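Local structure of VP4 CORE protein (Bluetongue virus, 2JHP) at residues I521-E526 and G562-D567; V557-G562 and A617-Y622. The protein caps viral RNA as a multifunctional enzyme of the virus core, with separate pockets for guanine and S-adenosyl-L-homocysteine. All coordinates share one frame; numbering follows the deposited sequence.

Overall arrangement
Contacts 1 and 2 are neighbouring contacts in the helical C-terminal part of the chain, with centres 11 Å apart. Helix 551-561 connects them: one flank packs on helix 612-625 in contact 2, while G562, shared by both contacts, leads into the loop that reaches the start of helix 523-533 in contact 1. They also touch directly, L523 CD1 lying 3.6 Å from V557 CG1. Their centres are about 27 Å and 33 Å from the centre of the chain, for contact 1 and contact 2 respectively. No residue of either lines a guanine or S-adenosyl-L-homocysteine pocket, so the evidence supports structural packing rather than ligand binding.

Contact 1: residues I521-E526 and G562-D567; sequences IGLRVE and GAYVTD
The N-terminal end of helix 523-533 meets the loop between helices 551-561 and 568-576 where Y564 reaches I521 and L523. Y564 OH donates a hydrogen bond to I521 O, with a separation of 2.8 Å. The carbonyl O lies at the ring edge, and the hydroxyl meets it at a C=O...donor angle of 116°. The hydroxyl lies above the carbonyl plane, 56° out of it. L523 N is almost as near to Y564 OH, at 2.9 Å, yet its angle is too poor for a hydrogen bond. L523 has CG anti to its backbone N (chi1 -170°), and its CD1 meets Y564 CE1 obliquely at 3.8 Å. A563 CB covers one face of that ring toward the rim, 3.9 Å above its plane. E526 runs antiparallel alongside the tyrosine side chain, placing CG 3.8 Å from Y564 OH, while its OE2 comes to 3.7 Å from A563 CB. G522, the N-cap residue, has a positive phi that suits glycine, and Y564 OH packs next to its backbone, 3.2 Å from G522 C. Its own carbonyl starts the helix, taking a bond from E526 N to G522 O of 3.0 Å. W38 of helix 34-41 touches L523 and I521 from outside the two segments, and E3 brings a second carboxylate close to E526 OE2. The chemistry implies a single cross-segment hydrogen bond, flanked by apolar contacts and by a carboxylate; the nearness of E3 OE2 to E526 OE2 would be expected to raise the pKa of one of the two acids, and perhaps favour a proton between them.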
ATOM      1  N   ILE A 521      -0.363 -22.906 -14.080  1.00 21.72           N
ATOM      2  CA  ILE A 521      -0.421 -22.577 -15.497  1.00 20.20           C
ATOM      3  C   ILE A 521       0.985 -22.638 -16.095  1.00 14.07           C
ATOM      4  O   ILE A 521       1.922 -22.017 -15.584  1.00 21.78           O
ATOM      5  CB  ILE A 521      -1.077 -21.184 -15.742  1.00 12.43           C
ATOM      6  CG1 ILE A 521      -2.515 -21.137 -15.187  1.00 22.83           C
ATOM      7  CG2 ILE A 521      -1.020 -20.807 -17.219  1.00 10.10           C
ATOM      8  CD1 ILE A 521      -3.487 -22.148 -15.800  1.00  4.69           C
ATOM      9  N   GLY A 522       1.123 -23.417 -17.161  1.00 20.26           N
ATOM     10  CA  GLY A 522       2.394 -23.541 -17.842  1.00 -6.06           C
ATOM     11  C   GLY A 522       3.261 -24.687 -17.361  1.00 10.30           C
ATOM     12  O   GLY A 522       4.363 -24.899 -17.892  1.00 13.43           O
ATOM     13  N   LEU A 523       2.764 -25.443 -16.383  1.00  8.88           N
ATOM     14  CA  LEU A 523       3.525 -26.534 -15.778  1.00 10.43           C
ATOM     15  C   LEU A 523       4.136 -27.509 -16.794  1.00  9.65           C
ATOM     16  O   LEU A 523       5.273 -27.947 -16.623  1.00 20.45           O
ATOM     17  CB  LEU A 523       2.678 -27.286 -14.743  1.00  7.45           C
ATOM     18  CG  LEU A 523       3.397 -28.304 -13.843  1.00 15.83           C
ATOM     19  CD1 LEU A 523       4.373 -27.617 -12.893  1.00 17.35           C
ATOM     20  CD2 LEU A 523       2.384 -29.124 -13.071  1.00  9.88           C
ATOM     21  N   ARG A 524       3.385 -27.840 -17.844  1.00 -5.50           N
ATOM     22  CA  ARG A 524       3.862 -28.804 -18.847  1.00 -7.57           C
ATOM     23  C   ARG A 524       5.080 -28.294 -19.611  1.00  9.93           C
ATOM     24  O   ARG A 524       6.067 -29.005 -19.782  1.00 23.07           O
ATOM     25  CB  ARG A 524       2.752 -29.172 -19.827  1.00-10.00           C
ATOM     26  CG  ARG A 524       1.615 -29.932 -19.180  1.00-18.17           C
ATOM     27  CD  ARG A 524       1.172 -31.064 -20.087  1.00-12.43           C
ATOM     28  NE  ARG A 524       0.590 -32.171 -19.326  1.00 15.78           N
ATOM     29  CZ  ARG A 524       0.003 -33.230 -19.876  1.00 23.28           C
ATOM     30  NH1 ARG A 524      -0.097 -33.327 -21.199  1.00 19.34           N
ATOM     31  NH2 ARG A 524      -0.488 -34.195 -19.106  1.00 -3.43           N
ATOM     32  N   VAL A 525       4.997 -27.048 -20.055  1.00 -7.70           N
ATOM     33  CA  VAL A 525       6.120 -26.376 -20.709  1.00-10.36           C
ATOM     34  C   VAL A 525       7.328 -26.294 -19.786  1.00 -9.75           C
ATOM     35  O   VAL A 525       8.461 -26.509 -20.205  1.00  8.61           O
ATOM     36  CB  VAL A 525       5.710 -24.985 -21.236  1.00  5.24           C
ATOM     37  CG1 VAL A 525       6.917 -24.095 -21.413  1.00  2.65           C
ATOM     38  CG2 VAL A 525       4.957 -25.153 -22.558  1.00-11.99           C
ATOM     39  N   GLU A 526       7.057 -26.030 -18.518  1.00-11.38           N
ATOM     40  CA  GLU A 526       8.107 -25.904 -17.517  1.00 -8.60           C
ATOM     41  C   GLU A 526       8.867 -27.218 -17.264  1.00  6.16           C
ATOM     42  O   GLU A 526      10.052 -27.203 -16.918  1.00 19.18           O
ATOM     43  CB  GLU A 526       7.515 -25.339 -16.226  1.00  9.36           C
ATOM     44  CG  GLU A 526       7.275 -23.838 -16.268  1.00 16.54           C
ATOM     45  CD  GLU A 526       8.566 -23.023 -16.165  1.00 39.12           C
ATOM     46  OE1 GLU A 526       9.635 -23.608 -15.857  1.00 29.56           O
ATOM     47  OE2 GLU A 526       8.508 -21.796 -16.393  1.00 39.13           O
ATOM     48  N   GLY A 562      11.099 -22.617 -10.309  1.00 25.36           N
ATOM     49  CA  GLY A 562      11.177 -21.270  -9.748  1.00 12.70           C
ATOM     50  C   GLY A 562      10.059 -20.377 -10.268  1.00 10.54           C
ATOM     51  O   GLY A 562      10.089 -19.155 -10.090  1.00 22.77           O
ATOM     52  N   ALA A 563       9.067 -20.997 -10.896  1.00 17.15           N
ATOM     53  CA  ALA A 563       7.998 -20.288 -11.565  1.00 15.98           C
ATOM     54  C   ALA A 563       6.723 -20.135 -10.722  1.00 11.56           C
ATOM     55  O   ALA A 563       5.866 -19.313 -11.049  1.00 27.35           O
ATOM     56  CB  ALA A 563       7.686 -20.970 -12.887  1.00 15.41           C
ATOM     57  N   TYR A 564       6.593 -20.919  -9.647  1.00 26.00           N
ATOM     58  CA  TYR A 564       5.362 -20.913  -8.821  1.00 15.11           C
ATOM     59  C   TYR A 564       5.574 -20.628  -7.343  1.00 17.67           C
ATOM     60  O   TYR A 564       6.628 -20.937  -6.778  1.00 18.76           O
ATOM     61  CB  TYR A 564       4.567 -22.223  -8.982  1.00  3.83           C
ATOM     62  CG  TYR A 564       4.390 -22.608 -10.432  1.00-10.96           C
ATOM     63  CD1 TYR A 564       5.222 -23.561 -11.024  1.00 58.27           C
ATOM     64  CD2 TYR A 564       3.430 -21.973 -11.234  1.00 -9.34           C
ATOM     65  CE1 TYR A 564       5.088 -23.889 -12.354  1.00 14.58           C
ATOM     66  CE2 TYR A 564       3.292 -22.322 -12.588  1.00-12.09           C
ATOM     67  CZ  TYR A 564       4.123 -23.269 -13.122  1.00 46.74           C
ATOM     68  OH  TYR A 564       3.969 -23.587 -14.436  1.00 22.57           O
ATOM     69  N   VAL A 565       4.554 -20.021  -6.739  1.00 16.60           N
ATOM     70  CA  VAL A 565       4.452 -19.904  -5.282  1.00 16.81           C
ATOM     71  C   VAL A 565       3.096 -20.411  -4.824  1.00 27.28           C
ATOM     72  O   VAL A 565       2.084 -19.749  -5.028  1.00 26.08           O
ATOM     73  CB  VAL A 565       4.612 -18.441  -4.789  1.00 14.30           C
ATOM     74  CG1 VAL A 565       4.493 -18.384  -3.271  1.00 11.88           C
ATOM     75  CG2 VAL A 565       5.938 -17.846  -5.259  1.00 13.26           C
ATOM     76  N   THR A 566       3.073 -21.590  -4.219  1.00 30.66           N
ATOM     77  CA  THR A 566       1.854 -22.101  -3.584  1.00 27.74           C
ATOM     78  C   THR A 566       2.163 -22.646  -2.188  1.00 27.64           C
ATOM     79  O   THR A 566       3.331 -22.729  -1.805  1.00 14.30           O
ATOM     80  CB  THR A 566       1.151 -23.160  -4.458  1.00 27.37           C
ATOM     81  OG1 THR A 566      -0.188 -23.358  -3.989  1.00 46.55           O
ATOM     82  CG2 THR A 566       1.922 -24.496  -4.442  1.00 -4.04           C
ATOM     83  N   ASP A 567       1.121 -23.016  -1.436  1.00  4.64           N
ATOM     84  CA  ASP A 567       1.270 -23.416  -0.025  1.00 -6.18           C
ATOM     85  C   ASP A 567       1.509 -24.919   0.133  1.00  8.07           C
ATOM     86  O   ASP A 567       0.601 -25.731  -0.059  1.00 17.20           O
ATOM     87  CB  ASP A 567       0.081 -22.926   0.824  1.00 -6.81           C
ATOM     88  CG  ASP A 567       0.327 -23.075   2.332  1.00 14.12           C
ATOM     89  OD1 ASP A 567       1.361 -22.585   2.826  1.00 32.95           O
ATOM     90  OD2 ASP A 567      -0.517 -23.668   3.039  1.00  5.36           O
TER

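Contact 2: residues V557-G562 and A617-Y622; sequences VTLMSG and AALREY
Y622 OH is gripped by two hydrogen-bonding partners, E630 OE2 and S454 OG, while the ring behind it packs against L559 and M560. This tyrosine carries much of the interface between helices 551-561 and 612-625. The local axes come within 10.3 Å and run in nearly the same direction, crossing at -20°. CG of Y622 is anti to its backbone N (chi1 178°), which starts the ring across the gap toward the other helix. L559 meets it with two parts of its side chain: CB lies 3.6 Å from Y622 CE1, and CD1 sits over one face, 4.2 Å above the plane and displaced toward the rim. The same methyl also meets L619, one turn earlier on helix 612-625, where L559 CD1 and L619 CD1 are 4.1 Å apart. M560 takes a different course. Its chain is bent at both chi2 and chi3, and the terminal methyl CE reaches Y622 CD1 at 3.4 Å, approaching obliquely. The sulfur makes a Met-aromatic contact, with M560 SD 4.8 Å from the centroid of the Y622 ring and 56° off the ring normal. M560 CA, by comparison, lies in the ring plane at its edge. Helix 453-460 closes on the same residues, M457 touching L559 and L458 touching both L559 and Y622. No hydrogen bond crosses between the two segments, so dispersion and the sulfur-aromatic contact join these two segments, while the polar end of Y622 is satisfied by S454 and E630, tying the packed ring to two further parts of the chain.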
ATOM      1  N   VAL A 557       8.910 -30.423 -10.349  1.00 13.61           N
ATOM      2  CA  VAL A 557       8.889 -29.389 -11.376  1.00 14.69           C
ATOM      3  C   VAL A 557       8.476 -28.033 -10.797  1.00 10.16           C
ATOM      4  O   VAL A 557       9.160 -27.038 -11.032  1.00 20.08           O
ATOM      5  CB  VAL A 557       8.054 -29.797 -12.617  1.00 14.72           C
ATOM      6  CG1 VAL A 557       7.787 -28.603 -13.509  1.00  9.11           C
ATOM      7  CG2 VAL A 557       8.785 -30.894 -13.416  1.00  5.35           C
ATOM      8  N   THR A 558       7.391 -28.010 -10.020  1.00 17.31           N
ATOM      9  CA  THR A 558       6.896 -26.774  -9.402  1.00 10.95           C
ATOM     10  C   THR A 558       7.992 -26.066  -8.614  1.00 19.70           C
ATOM     11  O   THR A 558       8.204 -24.867  -8.796  1.00 41.06           O
ATOM     12  CB  THR A 558       5.667 -27.002  -8.476  1.00 17.46           C
ATOM     13  OG1 THR A 558       5.909 -28.128  -7.627  1.00 50.32           O
ATOM     14  CG2 THR A 558       4.399 -27.253  -9.283  1.00 26.85           C
ATOM     15  N   LEU A 559       8.699 -26.815  -7.767  1.00 22.00           N
ATOM     16  CA  LEU A 559       9.834 -26.276  -7.009  1.00  4.45           C
ATOM     17  C   LEU A 559      11.044 -25.860  -7.875  1.00 15.13           C
ATOM     18  O   LEU A 559      11.541 -24.723  -7.789  1.00 12.94           O
ATOM     19  CB  LEU A 559      10.290 -27.284  -5.962  1.00  6.18           C
ATOM     20  CG  LEU A 559       9.462 -27.381  -4.688  1.00 10.89           C
ATOM     21  CD1 LEU A 559       9.947 -28.570  -3.869  1.00 41.92           C
ATOM     22  CD2 LEU A 559       9.546 -26.089  -3.890  1.00121.53           C
ATOM     23  N   MET A 560      11.496 -26.789  -8.713  1.00  8.97           N
ATOM     24  CA  MET A 560      12.719 -26.627  -9.477  1.00 14.70           C
ATOM     25  C   MET A 560      12.578 -25.560 -10.556  1.00 16.10           C
ATOM     26  O   MET A 560      13.560 -24.950 -10.944  1.00 24.17           O
ATOM     27  CB  MET A 560      13.123 -27.973 -10.074  1.00 13.64           C
ATOM     28  CG  MET A 560      14.570 -28.077 -10.530  1.00 23.86           C
ATOM     29  SD  MET A 560      15.764 -28.114  -9.195  1.00 24.73           S
ATOM     30  CE  MET A 560      15.437 -29.715  -8.482  1.00 36.87           C
ATOM     31  N   SER A 561      11.354 -25.316 -11.018  1.00 20.79           N
ATOM     32  CA  SER A 561      11.117 -24.317 -12.062  1.00 26.09           C
ATOM     33  C   SER A 561      11.347 -22.879 -11.593  1.00 27.15           C
ATOM     34  O   SER A 561      11.731 -22.024 -12.393  1.00 15.47           O
ATOM     35  CB  SER A 561       9.701 -24.446 -12.628  1.00 28.40           C
ATOM     36  OG  SER A 561       8.732 -24.130 -11.647  1.00 25.57           O
ATOM     37  N   GLY A 562      11.099 -22.617 -10.309  1.00 25.36           N
ATOM     38  CA  GLY A 562      11.177 -21.270  -9.748  1.00 12.70           C
ATOM     39  C   GLY A 562      10.059 -20.377 -10.268  1.00 10.54           C
ATOM     40  O   GLY A 562      10.089 -19.155 -10.090  1.00 22.77           O
ATOM     41  N   ALA A 617      10.394 -38.592  -2.313  1.00  0.68           N
ATOM     42  CA  ALA A 617      11.298 -38.797  -3.451  1.00 -2.74           C
ATOM     43  C   ALA A 617      11.535 -37.489  -4.216  1.00-12.71           C
ATOM     44  O   ALA A 617      12.670 -37.192  -4.610  1.00 -7.81           O
ATOM     45  CB  ALA A 617      10.761 -39.883  -4.391  1.00  1.44           C
ATOM     46  N   ALA A 618      10.470 -36.709  -4.409  1.00-11.25           N
ATOM     47  CA  ALA A 618      10.582 -35.420  -5.078  1.00-11.69           C
ATOM     48  C   ALA A 618      11.500 -34.492  -4.286  1.00-17.42           C
ATOM     49  O   ALA A 618      12.426 -33.903  -4.860  1.00-18.47           O
ATOM     50  CB  ALA A 618       9.204 -34.782  -5.283  1.00 -7.46           C
ATOM     51  N   LEU A 619      11.248 -34.387  -2.976  1.00-16.40           N
ATOM     52  CA  LEU A 619      12.011 -33.497  -2.093  1.00-11.76           C
ATOM     53  C   LEU A 619      13.494 -33.867  -2.050  1.00 -7.57           C
ATOM     54  O   LEU A 619      14.361 -32.991  -2.087  1.00  5.29           O
ATOM     55  CB  LEU A 619      11.427 -33.478  -0.668  1.00-20.00           C
ATOM     56  CG  LEU A 619      10.421 -32.421  -0.159  1.00 10.57           C
ATOM     57  CD1 LEU A 619      10.716 -31.002  -0.666  1.00-16.89           C
ATOM     58  CD2 LEU A 619       8.976 -32.802  -0.452  1.00 15.79           C
ATOM     59  N   ARG A 620      13.774 -35.167  -1.974  1.00 -6.22           N
ATOM     60  CA  ARG A 620      15.148 -35.672  -1.974  1.00 -4.28           C
ATOM     61  C   ARG A 620      15.852 -35.306  -3.267  1.00 -5.24           C
ATOM     62  O   ARG A 620      17.001 -34.858  -3.250  1.00  1.65           O
ATOM     63  CB  ARG A 620      15.178 -37.186  -1.795  1.00 -2.14           C
ATOM     64  CG  ARG A 620      15.072 -37.650  -0.363  1.00-10.56           C
ATOM     65  CD  ARG A 620      15.521 -39.099  -0.259  1.00  8.04           C
ATOM     66  NE  ARG A 620      14.912 -39.768   0.885  1.00-19.24           N
ATOM     67  CZ  ARG A 620      15.134 -41.033   1.234  1.00 15.94           C
ATOM     68  NH1 ARG A 620      15.969 -41.794   0.532  1.00-20.00           N
ATOM     69  NH2 ARG A 620      14.516 -41.534   2.297  1.00 -9.43           N
ATOM     70  N   GLU A 621      15.148 -35.492  -4.382  1.00-10.25           N
ATOM     71  CA  GLU A 621      15.680 -35.173  -5.699  1.00-11.67           C
ATOM     72  C   GLU A 621      15.942 -33.682  -5.809  1.00-19.04           C
ATOM     73  O   GLU A 621      16.895 -33.261  -6.468  1.00-15.93           O
ATOM     74  CB  GLU A 621      14.721 -35.628  -6.801  1.00-17.86           C
ATOM     75  CG  GLU A 621      15.393 -35.840  -8.152  1.00-11.28           C
ATOM     76  CD  GLU A 621      16.555 -36.819  -8.077  1.00-13.92           C
ATOM     77  OE1 GLU A 621      16.314 -38.026  -7.849  1.00 82.78           O
ATOM     78  OE2 GLU A 621      17.712 -36.374  -8.239  1.00 10.20           O
ATOM     79  N   TYR A 622      15.101 -32.893  -5.148  1.00-18.36           N
ATOM     80  CA  TYR A 622      15.232 -31.443  -5.183  1.00-15.34           C
ATOM     81  C   TYR A 622      16.461 -30.942  -4.415  1.00-17.24           C
ATOM     82  O   TYR A 622      17.258 -30.167  -4.955  1.00-14.32           O
ATOM     83  CB  TYR A 622      13.956 -30.767  -4.674  1.00-16.16           C
ATOM     84  CG  TYR A 622      14.063 -29.262  -4.654  1.00-11.09           C
ATOM     85  CD1 TYR A 622      13.818 -28.508  -5.806  1.00-10.39           C
ATOM     86  CD2 TYR A 622      14.423 -28.589  -3.488  1.00-15.21           C
ATOM     87  CE1 TYR A 622      13.923 -27.119  -5.796  1.00  2.12           C
ATOM     88  CE2 TYR A 622      14.531 -27.209  -3.468  1.00  6.36           C
ATOM     89  CZ  TYR A 622      14.276 -26.480  -4.626  1.00 -1.72           C
ATOM     90  OH  TYR A 622      14.386 -25.114  -4.600  1.00 26.14           O
TER